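Local structure of nucleoporin nup120 (Schizosaccharomyces pombe, 4GQ2) at residues L820-Q825 with F877-E882; A842-A847 with S897-H902; K846-L851 with S904-E909; C862-S867 with A916-L921. The protein serves as a structural constituent of the nuclear pore complex, whose nucleoporins can also act as docking partners for transiently associated nuclear transport factors. One frame throughout, in Å; residues are numbered along the deposited sequence.

Interaction 1 (L820-Q825 with F877-E882); sequences LFLFKQ and FAVLRE
F821 and L822 converge on one methyl of V879, so the contact is apolar and centred on V879 CG1. The F821 ring and the isopropyl end of L822, from successive residues, both approach V879 at a slant. F821 meets the methyl with its ring atom CD2, 3.8 Å from V879 CG1. L822 divides its two branches: CD1 lies 3.7 Å from V879 CG1, while CD2 turns to the neighbouring A878 and stops 4.0 Å from its CB. V879 can offer CG1 to both partners because this methyl stands anti to its own carbonyl carbon (chi1 -75°). The F821 ring is also gripped from elsewhere, with Y826 in an edge-to-face pair and L848 and I849 of helix 840-852 against it. Across the contact, V879 N is hydrogen-bonded to OE2 of E818, one turn before L822 on helix 812-822. A878 is exposed, and its contact with L822 marks the open margin. Just beyond L822 the helix stops: K824, with positive phi, lets Q825 N bond L820 O at 2.9 Å and K824 N bond F821 O at 2.7 Å. Apolar residues in the last turn of a helix thus meet the segment leading into helix 881-889, beside a Schellman motif, within the HEAT-repeat region of the protein.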
# COMPACT_ATOMS: atom_id res chain seq x y z
N LEU A 820 -1.33 15.38 0.90
CA LEU A 820 -0.49 14.62 -0.04
C LEU A 820 -0.10 15.52 -1.20
O LEU A 820 1.05 15.52 -1.65
CB LEU A 820 -1.22 13.36 -0.54
CG LEU A 820 -1.31 12.16 0.42
CD1 LEU A 820 -2.27 11.10 -0.11
CD2 LEU A 820 0.06 11.56 0.67
N PHE A 821 -1.08 16.31 -1.66
CA PHE A 821 -0.87 17.23 -2.76
C PHE A 821 0.20 18.25 -2.40
O PHE A 821 1.18 18.40 -3.13
CB PHE A 821 -2.18 17.92 -3.17
CG PHE A 821 -2.05 18.74 -4.42
CD1 PHE A 821 -2.15 18.14 -5.67
CD2 PHE A 821 -1.79 20.11 -4.35
CE1 PHE A 821 -2.02 18.89 -6.83
CE2 PHE A 821 -1.66 20.86 -5.51
CZ PHE A 821 -1.77 20.25 -6.75
N LEU A 822 0.02 18.92 -1.26
CA LEU A 822 1.02 19.86 -0.73
C LEU A 822 2.43 19.26 -0.68
O LEU A 822 3.41 19.99 -0.81
CB LEU A 822 0.62 20.34 0.67
CG LEU A 822 -0.13 21.66 0.90
CD1 LEU A 822 -0.54 22.40 -0.37
CD2 LEU A 822 -1.33 21.41 1.81
N PHE A 823 2.52 17.95 -0.47
CA PHE A 823 3.82 17.27 -0.43
C PHE A 823 4.18 16.65 -1.77
O PHE A 823 5.11 15.84 -1.87
CB PHE A 823 3.87 16.24 0.71
CG PHE A 823 4.22 16.86 2.05
CD1 PHE A 823 3.27 17.59 2.76
CD2 PHE A 823 5.50 16.72 2.58
CE1 PHE A 823 3.59 18.17 3.98
CE2 PHE A 823 5.83 17.30 3.79
CZ PHE A 823 4.87 18.03 4.50
N LYS A 824 3.44 17.05 -2.81
CA LYS A 824 3.80 16.75 -4.20
C LYS A 824 3.72 15.25 -4.49
O LYS A 824 4.41 14.74 -5.37
CB LYS A 824 5.17 17.34 -4.56
CG LYS A 824 5.29 18.82 -4.23
CD LYS A 824 6.56 19.45 -4.77
CE LYS A 824 6.49 20.97 -4.65
NZ LYS A 824 7.59 21.66 -5.39
N GLN A 825 2.86 14.57 -3.74
CA GLN A 825 2.57 13.16 -3.96
C GLN A 825 1.44 13.02 -4.98
O GLN A 825 0.34 12.51 -4.68
CB GLN A 825 2.23 12.46 -2.64
CG GLN A 825 3.40 12.36 -1.67
CD GLN A 825 4.55 11.55 -2.23
OE1 GLN A 825 4.33 10.57 -2.95
NE2 GLN A 825 5.77 11.94 -1.91
N PHE A 877 -6.99 24.83 4.62
CA PHE A 877 -6.40 24.27 3.40
C PHE A 877 -5.46 25.24 2.73
O PHE A 877 -5.88 26.24 2.16
CB PHE A 877 -7.49 23.85 2.41
CG PHE A 877 -8.51 22.92 2.98
CD1 PHE A 877 -8.24 21.56 3.13
CD2 PHE A 877 -9.77 23.39 3.35
CE1 PHE A 877 -9.19 20.70 3.65
CE2 PHE A 877 -10.73 22.53 3.86
CZ PHE A 877 -10.44 21.18 4.01
N ALA A 878 -4.17 24.92 2.79
CA ALA A 878 -3.13 25.75 2.19
C ALA A 878 -3.20 25.81 0.65
O ALA A 878 -2.58 26.69 0.06
CB ALA A 878 -1.76 25.28 2.64
N VAL A 879 -3.94 24.90 0.01
CA VAL A 879 -4.12 24.99 -1.45
C VAL A 879 -4.94 26.22 -1.84
O VAL A 879 -4.92 26.64 -2.98
CB VAL A 879 -4.78 23.73 -2.09
CG1 VAL A 879 -3.79 22.58 -2.18
CG2 VAL A 879 -6.05 23.32 -1.37
N LEU A 880 -5.65 26.80 -0.87
CA LEU A 880 -6.50 27.96 -1.10
C LEU A 880 -5.75 29.29 -1.02
O LEU A 880 -6.32 30.34 -1.32
CB LEU A 880 -7.69 27.97 -0.13
CG LEU A 880 -8.67 26.79 -0.14
CD1 LEU A 880 -9.88 27.09 0.73
CD2 LEU A 880 -9.12 26.45 -1.55
N ARG A 881 -4.47 29.25 -0.64
CA ARG A 881 -3.70 30.48 -0.42
C ARG A 881 -3.65 31.41 -1.64
O ARG A 881 -3.92 32.61 -1.51
CB ARG A 881 -2.29 30.21 0.14
CG ARG A 881 -1.34 29.45 -0.77
CD ARG A 881 0.10 29.56 -0.30
NE ARG A 881 0.74 30.79 -0.76
CZ ARG A 881 1.35 30.94 -1.93
NH1 ARG A 881 1.42 29.92 -2.79
NH2 ARG A 881 1.90 32.10 -2.25
N GLU A 882 -3.34 30.87 -2.82
CA GLU A 882 -3.24 31.68 -4.03
C GLU A 882 -4.55 32.39 -4.38
O GLU A 882 -4.56 33.55 -4.76
CB GLU A 882 -2.73 30.86 -5.22
CG GLU A 882 -1.26 30.50 -5.13
CD GLU A 882 -0.77 29.65 -6.30
OE1 GLU A 882 -1.58 28.93 -6.93
OE2 GLU A 882 0.44 29.69 -6.59

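Interaction 2 (A842-A847 with S897-H902); sequences AVYLKA and SCYYLH
Y844 reaches from helix 840-852 towards H902 and Y899, one turn apart on helix 895-909, and the two halves of this contact are packed very differently. The close half is the meeting of Y844 with H902. Their side chains cross at about a right angle, and the rings lie rim to rim, centroids 5.8 Å apart and planes inclined at 40°, with neither over the face of the other. The modelled closeness at the Y844 hydroxyl is doubtful, because the imidazole is probably turned over, and its atomic detail carries no weight. Both side chains leave their helices with CG anti to the backbone N (chi1 172° for Y844), which carries the two rings into the space between the helices.

The looser half is the approach to Y899: Y844 CD1 comes to 4.2 Å from Y899 CE1, meeting the edge of that ring near its plane. The polar end of Y899 is engaged elsewhere, its hydroxyl being probably hydrogen-bonded to F863 O. Neither half faces solvent, since all three touching residues are buried. The backbones stay well apart, the nearest CA atoms, of Y844 and Y899, being 10.7 Å from each other. F863 of helix 856-864 packs on Y844, and E882 of helix 881-889 on H902. Aromatic side chains bridging two separate helices, with further helices closing in around them, fit the stacked all-helical HEAT-repeat region.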
# COMPACT_ATOMS: atom_id res chain seq x y z
N ALA A 842 -13.14 20.06 -2.70
CA ALA A 842 -12.78 18.74 -3.21
C ALA A 842 -12.64 18.77 -4.72
O ALA A 842 -11.64 18.31 -5.27
CB ALA A 842 -13.83 17.70 -2.79
N VAL A 843 -13.65 19.34 -5.38
CA VAL A 843 -13.68 19.43 -6.83
C VAL A 843 -12.51 20.29 -7.34
O VAL A 843 -11.85 19.93 -8.32
CB VAL A 843 -15.06 19.94 -7.32
CG1 VAL A 843 -15.11 19.96 -8.85
CG2 VAL A 843 -16.18 19.05 -6.79
N TYR A 844 -12.24 21.40 -6.65
CA TYR A 844 -11.11 22.25 -6.97
C TYR A 844 -9.82 21.45 -6.86
O TYR A 844 -8.91 21.57 -7.70
CB TYR A 844 -11.09 23.47 -6.02
CG TYR A 844 -9.85 24.33 -6.15
CD1 TYR A 844 -9.67 25.18 -7.24
CD2 TYR A 844 -8.84 24.28 -5.18
CE1 TYR A 844 -8.54 25.97 -7.36
CE2 TYR A 844 -7.69 25.06 -5.30
CZ TYR A 844 -7.56 25.91 -6.40
OH TYR A 844 -6.43 26.68 -6.54
N LEU A 845 -9.73 20.62 -5.83
CA LEU A 845 -8.55 19.79 -5.64
C LEU A 845 -8.45 18.69 -6.71
O LEU A 845 -7.35 18.39 -7.18
CB LEU A 845 -8.50 19.21 -4.22
CG LEU A 845 -7.33 18.30 -3.81
CD1 LEU A 845 -5.99 19.03 -3.75
CD2 LEU A 845 -7.68 17.67 -2.46
N LYS A 846 -9.58 18.11 -7.11
CA LYS A 846 -9.61 17.19 -8.26
C LYS A 846 -8.97 17.88 -9.47
O LYS A 846 -8.15 17.28 -10.17
CB LYS A 846 -11.04 16.78 -8.61
CG LYS A 846 -11.71 15.89 -7.58
CD LYS A 846 -13.06 15.36 -8.06
CE LYS A 846 -12.89 14.39 -9.22
NZ LYS A 846 -14.14 13.62 -9.48
N ALA A 847 -9.32 19.14 -9.69
CA ALA A 847 -8.79 19.92 -10.80
C ALA A 847 -7.27 20.11 -10.72
O ALA A 847 -6.56 19.91 -11.72
CB ALA A 847 -9.50 21.26 -10.89
N SER A 897 -15.11 36.53 -10.24
CA SER A 897 -14.02 37.07 -11.05
C SER A 897 -12.66 36.71 -10.48
O SER A 897 -11.76 36.31 -11.23
CB SER A 897 -14.14 38.59 -11.20
OG SER A 897 -15.16 38.93 -12.11
N CYS A 898 -12.51 36.86 -9.16
CA CYS A 898 -11.27 36.50 -8.45
C CYS A 898 -10.88 35.04 -8.71
O CYS A 898 -9.72 34.74 -8.98
CB CYS A 898 -11.42 36.73 -6.94
SG CYS A 898 -11.40 38.47 -6.45
N TYR A 899 -11.88 34.16 -8.64
CA TYR A 899 -11.72 32.75 -8.91
C TYR A 899 -11.25 32.54 -10.35
O TYR A 899 -10.24 31.86 -10.58
CB TYR A 899 -13.03 32.00 -8.61
CG TYR A 899 -13.04 30.52 -8.97
CD1 TYR A 899 -12.25 29.61 -8.26
CD2 TYR A 899 -13.86 30.03 -9.99
CE1 TYR A 899 -12.27 28.26 -8.58
CE2 TYR A 899 -13.89 28.69 -10.32
CZ TYR A 899 -13.08 27.80 -9.61
OH TYR A 899 -13.09 26.47 -9.92
N TYR A 900 -11.94 33.15 -11.31
CA TYR A 900 -11.55 33.05 -12.72
C TYR A 900 -10.17 33.66 -13.02
O TYR A 900 -9.43 33.13 -13.86
CB TYR A 900 -12.62 33.64 -13.64
CG TYR A 900 -13.90 32.82 -13.75
CD1 TYR A 900 -13.87 31.42 -13.73
CD2 TYR A 900 -15.14 33.45 -13.90
CE1 TYR A 900 -15.04 30.68 -13.83
CE2 TYR A 900 -16.31 32.71 -14.01
CZ TYR A 900 -16.25 31.32 -13.97
OH TYR A 900 -17.41 30.60 -14.07
N LEU A 901 -9.83 34.75 -12.33
CA LEU A 901 -8.48 35.33 -12.38
C LEU A 901 -7.45 34.33 -11.86
O LEU A 901 -6.42 34.10 -12.50
CB LEU A 901 -8.38 36.62 -11.56
CG LEU A 901 -7.47 37.78 -12.01
CD1 LEU A 901 -6.95 38.56 -10.81
CD2 LEU A 901 -6.31 37.37 -12.91
N HIS A 902 -7.73 33.74 -10.70
CA HIS A 902 -6.85 32.73 -10.14
C HIS A 902 -6.64 31.58 -11.09
O HIS A 902 -5.52 31.15 -11.32
CB HIS A 902 -7.38 32.22 -8.82
CG HIS A 902 -6.63 31.03 -8.30
ND1 HIS A 902 -7.20 29.83 -8.15
CD2 HIS A 902 -5.30 30.89 -7.91
CE1 HIS A 902 -6.29 28.96 -7.68
NE2 HIS A 902 -5.13 29.61 -7.54

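Interaction 3 (K846-L851 with S904-E909)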
# COMPACT_ATOMS: atom_id res chain seq x y z
N LYS A 846 -9.58 18.11 -7.11
CA LYS A 846 -9.61 17.19 -8.26
C LYS A 846 -8.97 17.88 -9.47
O LYS A 846 -8.15 17.28 -10.17
CB LYS A 846 -11.04 16.78 -8.61
CG LYS A 846 -11.71 15.89 -7.58
CD LYS A 846 -13.06 15.36 -8.06
CE LYS A 846 -12.89 14.39 -9.22
NZ LYS A 846 -14.14 13.62 -9.48
N ALA A 847 -9.32 19.14 -9.69
CA ALA A 847 -8.79 19.92 -10.80
C ALA A 847 -7.27 20.11 -10.72
O ALA A 847 -6.56 19.91 -11.72
CB ALA A 847 -9.50 21.26 -10.89
N LEU A 848 -6.77 20.48 -9.55
CA LEU A 848 -5.33 20.62 -9.35
C LEU A 848 -4.57 19.32 -9.59
O LEU A 848 -3.49 19.33 -10.16
CB LEU A 848 -5.02 21.13 -7.95
CG LEU A 848 -5.52 22.51 -7.51
CD1 LEU A 848 -5.13 22.65 -6.06
CD2 LEU A 848 -4.91 23.63 -8.35
N ILE A 849 -5.14 18.20 -9.13
CA ILE A 849 -4.51 16.89 -9.28
C ILE A 849 -4.44 16.55 -10.78
O ILE A 849 -3.37 16.20 -11.29
CB ILE A 849 -5.27 15.79 -8.51
CG1 ILE A 849 -5.16 16.01 -7.00
CG2 ILE A 849 -4.75 14.40 -8.88
CD1 ILE A 849 -6.30 15.37 -6.21
N TYR A 850 -5.56 16.67 -11.48
CA TYR A 850 -5.56 16.44 -12.93
C TYR A 850 -4.57 17.36 -13.61
O TYR A 850 -3.87 16.93 -14.53
CB TYR A 850 -6.94 16.67 -13.54
CG TYR A 850 -7.97 15.60 -13.26
CD1 TYR A 850 -7.69 14.24 -13.47
CD2 TYR A 850 -9.24 15.96 -12.84
CE1 TYR A 850 -8.66 13.28 -13.23
CE2 TYR A 850 -10.20 15.01 -12.60
CZ TYR A 850 -9.91 13.68 -12.79
OH TYR A 850 -10.91 12.77 -12.52
N LEU A 851 -4.51 18.61 -13.17
CA LEU A 851 -3.61 19.59 -13.78
C LEU A 851 -2.19 19.07 -13.68
O LEU A 851 -1.46 19.04 -14.67
CB LEU A 851 -3.73 20.95 -13.11
CG LEU A 851 -3.99 22.18 -13.99
CD1 LEU A 851 -3.50 23.44 -13.28
CD2 LEU A 851 -3.36 22.07 -15.37
N SER A 904 -7.04 31.57 -14.36
CA SER A 904 -6.26 32.08 -15.48
C SER A 904 -4.75 31.98 -15.21
O SER A 904 -4.02 31.41 -16.02
CB SER A 904 -6.63 33.53 -15.78
OG SER A 904 -5.92 33.98 -16.91
N LYS A 905 -4.32 32.51 -14.07
CA LYS A 905 -2.90 32.50 -13.70
C LYS A 905 -2.39 31.07 -13.48
O LYS A 905 -1.21 30.79 -13.70
CB LYS A 905 -2.65 33.33 -12.43
CG LYS A 905 -2.95 34.82 -12.55
CD LYS A 905 -3.14 35.48 -11.19
CE LYS A 905 -1.90 36.25 -10.73
NZ LYS A 905 -1.86 37.62 -11.33
N LYS A 906 -3.29 30.18 -13.05
CA LYS A 906 -2.92 28.80 -12.76
C LYS A 906 -2.75 27.99 -14.04
O LYS A 906 -1.79 27.25 -14.19
CB LYS A 906 -3.93 28.14 -11.82
CG LYS A 906 -3.40 26.89 -11.12
CD LYS A 906 -2.50 27.27 -9.96
CE LYS A 906 -1.59 26.14 -9.56
NZ LYS A 906 -0.38 26.68 -8.88
N LEU A 907 -3.70 28.13 -14.96
CA LEU A 907 -3.56 27.47 -16.26
C LEU A 907 -2.32 28.00 -16.98
O LEU A 907 -1.67 27.26 -17.72
CB LEU A 907 -4.82 27.67 -17.11
CG LEU A 907 -6.03 26.73 -16.95
CD1 LEU A 907 -5.64 25.26 -17.00
CD2 LEU A 907 -6.82 27.04 -15.69
N PHE A 908 -2.01 29.27 -16.73
CA PHE A 908 -0.87 29.95 -17.36
C PHE A 908 0.47 29.34 -16.94
O PHE A 908 1.35 29.16 -17.78
CB PHE A 908 -0.90 31.46 -17.04
CG PHE A 908 0.24 32.23 -17.66
CD1 PHE A 908 0.16 32.69 -18.98
CD2 PHE A 908 1.40 32.51 -16.93
CE1 PHE A 908 1.21 33.40 -19.55
CE2 PHE A 908 2.45 33.21 -17.50
CZ PHE A 908 2.35 33.66 -18.81
N GLU A 909 0.60 29.02 -15.65
CA GLU A 909 1.83 28.42 -15.13
C GLU A 909 2.08 27.06 -15.77
O GLU A 909 3.23 26.67 -15.99
CB GLU A 909 1.76 28.27 -13.61
CG GLU A 909 1.88 29.57 -12.82
CD GLU A 909 1.37 29.45 -11.40
OE1 GLU A 909 1.63 28.42 -10.74
OE2 GLU A 909 0.70 30.40 -10.92
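K906 lies against L848 and L851 along its aliphatic length before its ammonium group reaches carboxylates. From CB, directed at helix 840-852, the chain sets off with CG anti to the backbone N (chi1 -161°), and CG is the first atom to touch, 4.1 Å from L851 CD1. The side chains of L851 and K906 cross obliquely at this point. A bend at chi2 then turns the chain through CD and on to CE, which lies 4.3 Å from L848 CD2. Two leucines of helix 840-852 thus line CG and CE of the lysine.

The short segments of the two helices run nearly parallel, their axes at 19° and 11.8 Å apart at closest approach. Such parallel neighbours, far apart in sequence, suit the helical stack of a HEAT-repeat region, in which helix 856-864 packs on helix 840-852 and helix 913-925 on helix 895-909.

At the tip, NZ is held by E909, one turn further along the same helix: K906 NZ gives a hydrogen bond of 3.2 Å to E909 OE1, within a salt bridge, reaching the oxygen from the syn side but 34° out of the carboxylate plane. The same ammonium also forms a salt bridge with E882 of helix 881-889. Were K906 an alanine, E882 and E909 would probably lose the positive partner they share, and a gap would open beside L848 and L851. The other branch of L851 packs against the next residue, CD2 standing 4.2 Å from L907 CD1, and L907 in turn rests on F919.

Interaction 4 (C862-S867 with A916-L921); sequences CFKTTS and ALEFSL
This is an apolar contact with a charged margin, in which the ring of F919, on helix 913-925, is inserted against F863 and K864 of the 862-867 segment, on helix 856-864. The far tip of the ring does the touching. K864 CG lies 3.8 Å from F919 CZ, at the ring edge and near its plane, and K864 CE is likewise 3.8 Å from F919 CZ. The lysine can touch twice because its chain is extended beyond CG (chi2 -175°) and passes by the ring tip. F863 adds its CB, 4.0 Å from F919 CZ. Beyond the ring, K864 NZ stands 4.3 Å from E918 OE1: opposite charges near each other, too far for a salt bridge, though probably still mildly attractive. With a serine at F919, a gap is likely to open beside F863, and the aliphatic part of K864 to move more freely. While K864 is exposed, F863 and F919 are buried among other helices: F863 packs on A847 of helix 840-852 and L903 of helix 895-909, and helix 932-949 lies against A916 and S920.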
# COMPACT_ATOMS: atom_id res chain seq x y z
N CYS A 862 -13.41 20.24 -14.30
CA CYS A 862 -13.60 20.32 -12.85
C CYS A 862 -13.59 21.78 -12.37
O CYS A 862 -14.42 22.17 -11.55
CB CYS A 862 -12.53 19.50 -12.11
SG CYS A 862 -12.72 17.70 -12.27
N PHE A 863 -12.67 22.57 -12.92
CA PHE A 863 -12.61 24.01 -12.63
C PHE A 863 -13.92 24.74 -12.91
O PHE A 863 -14.28 25.67 -12.20
CB PHE A 863 -11.49 24.67 -13.44
CG PHE A 863 -10.11 24.49 -12.87
CD1 PHE A 863 -9.88 24.57 -11.50
CD2 PHE A 863 -9.02 24.28 -13.71
CE1 PHE A 863 -8.60 24.41 -10.98
CE2 PHE A 863 -7.74 24.13 -13.20
CZ PHE A 863 -7.53 24.19 -11.83
N LYS A 864 -14.64 24.33 -13.96
CA LYS A 864 -15.87 25.01 -14.37
C LYS A 864 -17.14 24.45 -13.73
O LYS A 864 -18.22 25.02 -13.90
CB LYS A 864 -16.04 24.96 -15.89
CG LYS A 864 -14.96 25.68 -16.68
CD LYS A 864 -15.31 25.67 -18.17
CE LYS A 864 -14.24 26.39 -18.99
NZ LYS A 864 -14.60 26.40 -20.44
N THR A 865 -17.03 23.34 -13.01
CA THR A 865 -18.19 22.78 -12.32
C THR A 865 -18.12 23.06 -10.82
O THR A 865 -18.88 22.51 -10.04
CB THR A 865 -18.35 21.27 -12.57
OG1 THR A 865 -17.17 20.59 -12.13
CG2 THR A 865 -18.57 20.97 -14.06
N THR A 866 -17.19 23.93 -10.43
CA THR A 866 -17.05 24.35 -9.04
C THR A 866 -16.66 25.82 -8.94
O THR A 866 -16.37 26.47 -9.94
CB THR A 866 -16.02 23.50 -8.27
OG1 THR A 866 -16.10 23.81 -6.87
CG2 THR A 866 -14.60 23.77 -8.74
N SER A 867 -16.67 26.33 -7.71
CA SER A 867 -16.28 27.70 -7.42
C SER A 867 -15.72 27.77 -6.01
O SER A 867 -16.18 27.05 -5.12
CB SER A 867 -17.50 28.62 -7.54
OG SER A 867 -17.13 29.97 -7.29
N ALA A 916 -6.22 29.54 -20.09
CA ALA A 916 -5.78 30.71 -19.32
C ALA A 916 -6.37 32.00 -19.90
O ALA A 916 -6.68 32.92 -19.15
CB ALA A 916 -4.27 30.79 -19.27
N LEU A 917 -6.52 32.04 -21.22
CA LEU A 917 -7.09 33.18 -21.93
C LEU A 917 -8.59 33.23 -21.67
O LEU A 917 -9.12 34.27 -21.27
CB LEU A 917 -6.82 33.05 -23.44
CG LEU A 917 -6.73 34.25 -24.40
CD1 LEU A 917 -6.33 33.77 -25.78
CD2 LEU A 917 -8.00 35.07 -24.50
N GLU A 918 -9.26 32.11 -21.89
CA GLU A 918 -10.71 32.02 -21.74
C GLU A 918 -11.16 32.36 -20.31
O GLU A 918 -12.16 33.05 -20.13
CB GLU A 918 -11.23 30.65 -22.19
CG GLU A 918 -11.11 30.44 -23.70
CD GLU A 918 -11.77 29.17 -24.21
OE1 GLU A 918 -12.23 28.35 -23.38
OE2 GLU A 918 -11.83 28.99 -25.45
N PHE A 919 -10.40 31.89 -19.32
CA PHE A 919 -10.73 32.19 -17.92
C PHE A 919 -10.51 33.66 -17.59
O PHE A 919 -11.20 34.22 -16.73
CB PHE A 919 -9.93 31.30 -16.95
CG PHE A 919 -10.53 29.94 -16.74
CD1 PHE A 919 -11.83 29.80 -16.29
CD2 PHE A 919 -9.78 28.79 -17.00
CE1 PHE A 919 -12.39 28.55 -16.10
CE2 PHE A 919 -10.33 27.53 -16.81
CZ PHE A 919 -11.64 27.41 -16.36
N SER A 920 -9.53 34.27 -18.26
CA SER A 920 -9.25 35.70 -18.09
C SER A 920 -10.41 36.53 -18.64
O SER A 920 -10.84 37.50 -18.00
CB SER A 920 -7.94 36.08 -18.77
OG SER A 920 -7.51 37.36 -18.36
N LEU A 921 -10.92 36.12 -19.80
CA LEU A 921 -12.08 36.75 -20.43
C LEU A 921 -13.32 36.53 -19.57
O LEU A 921 -14.18 37.41 -19.48
CB LEU A 921 -12.33 36.19 -21.85
CG LEU A 921 -11.30 36.51 -22.95
CD1 LEU A 921 -11.50 35.60 -24.15
CD2 LEU A 921 -11.33 37.97 -23.37

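How the interactions relate
Interactions 2 and 3 join the same two helices, 840-852 and 895-909, at successive levels; interactions 1 and 4 flank them with the adjoining helices. Interaction 2 is wholly buried and rests on aromatic rings. Interaction 3, also buried, pairs leucines with a lysine whose charge goes to carboxylates. Interactions 1 and 4 are only partly buried: the first is purely aliphatic and aromatic and includes an exposed alanine, the last grades from buried phenylalanines to an exposed lysine. The contacts interlock. V879 packs on L848 between interactions 1 and 3, Y900 CB lies against F919 O between interactions 2 and 4, and S904 OG is probably hydrogen-bonded to A916 O between interactions 3 and 4.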